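Local coordinates for peroxisomal membrane protein LPX1 (Saccharomyces cerevisiae, PDB 2Y6U) that hydrolyses ester bonds in the peroxisome, with acyl esterase, lipase and phospholipase A activity, at residues A[49-54]-A[136-141]. Residues are numbered along the deposited sequence; the frame is centred on the assembly and turned at random.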
loop_
_atom_site.group_PDB
_atom_site.type_symbol
_atom_site.label_atom_id
_atom_site.label_comp_id
_atom_site.label_asym_id
_atom_site.label_seq_id
_atom_site.Cartn_x
_atom_site.Cartn_y
_atom_site.Cartn_z
ATOM N N THR A 49 -2.884 28.163 14.808
ATOM C CA THR A 49 -3.437 26.947 15.467
ATOM C C THR A 49 -4.655 26.266 14.766
ATOM O O THR A 49 -5.214 25.308 15.312
ATOM C CB THR A 49 -3.880 27.233 16.960
ATOM O OG1 THR A 49 -5.113 27.972 16.963
ATOM C CG2 THR A 49 -2.794 27.983 17.762
ATOM N N ALA A 50 -5.077 26.771 13.603
ATOM C CA ALA A 50 -6.293 26.293 12.958
ATOM C C ALA A 50 -6.013 24.955 12.273
ATOM O O ALA A 50 -5.075 24.801 11.498
ATOM C CB ALA A 50 -6.817 27.290 11.988
ATOM N N THR A 51 -6.848 23.975 12.563
ATOM C CA THR A 51 -6.734 22.664 11.896
ATOM C C THR A 51 -7.230 22.779 10.496
ATOM O O THR A 51 -8.326 23.280 10.226
ATOM C CB THR A 51 -7.547 21.618 12.658
ATOM O OG1 THR A 51 -7.118 21.608 14.000
ATOM C CG2 THR A 51 -7.369 20.243 12.128
ATOM N N ARG A 52 -6.445 22.274 9.566
ATOM C CA ARG A 52 -6.875 22.131 8.242
ATOM C C ARG A 52 -7.671 20.801 8.122
ATOM O O ARG A 52 -7.153 19.744 8.458
ATOM C CB ARG A 52 -5.671 21.983 7.317
ATOM C CG ARG A 52 -5.047 23.232 6.719
ATOM C CD ARG A 52 -4.078 23.812 7.619
ATOM N NE ARG A 52 -2.795 24.149 6.979
ATOM C CZ ARG A 52 -1.865 24.950 7.532
ATOM N NH1 ARG A 52 -2.070 25.535 8.725
ATOM N NH2 ARG A 52 -0.713 25.170 6.881
ATOM N N LEU A 53 -8.864 20.859 7.543
ATOM C CA LEU A 53 -9.617 19.637 7.251
ATOM C C LEU A 53 -9.508 19.365 5.785
ATOM O O LEU A 53 -9.743 20.233 4.937
ATOM C CB LEU A 53 -11.098 19.713 7.627
ATOM C CG LEU A 53 -11.457 19.886 9.102
ATOM C CD1 LEU A 53 -12.933 20.209 9.229
ATOM C CD2 LEU A 53 -11.140 18.634 9.906
ATOM N N ASN A 54 -9.120 18.143 5.475
ATOM C CA ASN A 54 -9.062 17.697 4.109
ATOM C C ASN A 54 -10.076 16.547 3.933
ATOM O O ASN A 54 -10.119 15.646 4.767
ATOM C CB ASN A 54 -7.648 17.165 3.762
ATOM C CG ASN A 54 -6.583 18.219 3.922
ATOM O OD1 ASN A 54 -6.771 19.305 3.385
ATOM N ND2 ASN A 54 -5.552 17.978 4.733
ATOM N N PRO A 136 -1.329 21.696 10.709
ATOM C CA PRO A 136 -1.896 20.478 11.291
ATOM C C PRO A 136 -3.194 20.104 10.604
ATOM O O PRO A 136 -4.086 20.958 10.510
ATOM C CB PRO A 136 -2.234 20.889 12.715
ATOM C CG PRO A 136 -2.498 22.327 12.643
ATOM C CD PRO A 136 -1.739 22.886 11.467
ATOM N N ALA A 137 -3.306 18.847 10.183
ATOM C CA ALA A 137 -4.352 18.466 9.280
ATOM C C ALA A 137 -5.160 17.350 9.948
ATOM O O ALA A 137 -4.638 16.600 10.806
ATOM C CB ALA A 137 -3.743 17.964 8.020
ATOM N N LEU A 138 -6.417 17.278 9.574
ATOM C CA LEU A 138 -7.221 16.109 9.823
ATOM C C LEU A 138 -7.881 15.732 8.497
ATOM O O LEU A 138 -8.406 16.563 7.815
ATOM C CB LEU A 138 -8.311 16.379 10.850
ATOM C CG LEU A 138 -7.809 16.565 12.318
ATOM C CD1 LEU A 138 -8.942 17.010 13.298
ATOM C CD2 LEU A 138 -7.052 15.268 12.922
ATOM N N ASN A 139 -7.774 14.452 8.173
ATOM C CA ASN A 139 -8.194 14.005 6.891
ATOM C C ASN A 139 -9.355 13.076 7.046
ATOM O O ASN A 139 -9.298 12.147 7.878
ATOM C CB ASN A 139 -7.045 13.250 6.274
ATOM C CG ASN A 139 -5.761 14.120 6.047
ATOM O OD1 ASN A 139 -5.844 15.296 5.702
ATOM N ND2 ASN A 139 -4.586 13.544 6.400
ATOM N N VAL A 140 -10.335 13.246 6.193
ATOM C CA VAL A 140 -11.586 12.491 6.278
ATOM C C VAL A 140 -11.866 11.871 4.917
ATOM O O VAL A 140 -11.674 12.538 3.906
ATOM C CB VAL A 140 -12.747 13.421 6.572
ATOM C CG1 VAL A 140 -14.143 12.576 6.660
ATOM C CG2 VAL A 140 -12.459 14.311 7.788
ATOM N N VAL A 141 -12.184 10.580 4.881
ATOM C CA VAL A 141 -12.562 9.912 3.614
ATOM C C VAL A 141 -14.014 9.567 3.709
ATOM O O VAL A 141 -14.453 9.106 4.738
ATOM C CB VAL A 141 -11.691 8.666 3.303
ATOM C CG1 VAL A 141 -11.749 7.629 4.448
ATOM C CG2 VAL A 141 -12.046 8.030 1.880
#
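Asn-54 and Asn-139 share nearly the same first torsion (chi1 -61° and -62°), which puts each CG beside its backbone N, and their similar second torsions then turn the amides nearly coplanar across a parallel strand pair. The pair belongs to the central sheet of the alpha/beta-hydrolase fold, where strand 51-58 runs between strand 84-92 and strand 137-144; the latter leads to a Gly-x-Ser-x-Gly sequence consistent with the nucleophile elbow. It illustrates how a parallel ladder is reinforced by side chains. The backbone rungs alternate in direction: Arg-52 N donates to Pro-136 O, Leu-138 N to Arg-52 O (2.8 Å), Asn-54 N to Leu-138 O, and Val-140 N to Asn-54 O.

On the face carrying Leu-53 and Leu-138, Leu-53 in one of its two conformers rests CD2 against CB of Leu-138 at 3.7 Å and packs on Ile-341 and Val-345 of helix 330-347. The methyl CG2 of Thr-51, anti to its backbone N, reaches CG of Leu-138, also at 3.7 Å. On the other face, the Arg-52 chain, bent at chi2 and chi3, carries its guanidinium to Pro-136, with NH1 3.8 Å from CD, and NH2 makes a weak bond to Asp-133 O.

Asn-139 ND2 donates to Leu-161 O, which helps fix the flip of its amide. An alanine in place of Asn-54 would probably leave OD1 of Asn-139 without its amide donor and open a gap beside Ala-137 CB. The hydrogen bond between the amides, Asn-54 ND2 to Asn-139 OD1, is 2.9 Å long, with an N-H...O angle of 160°.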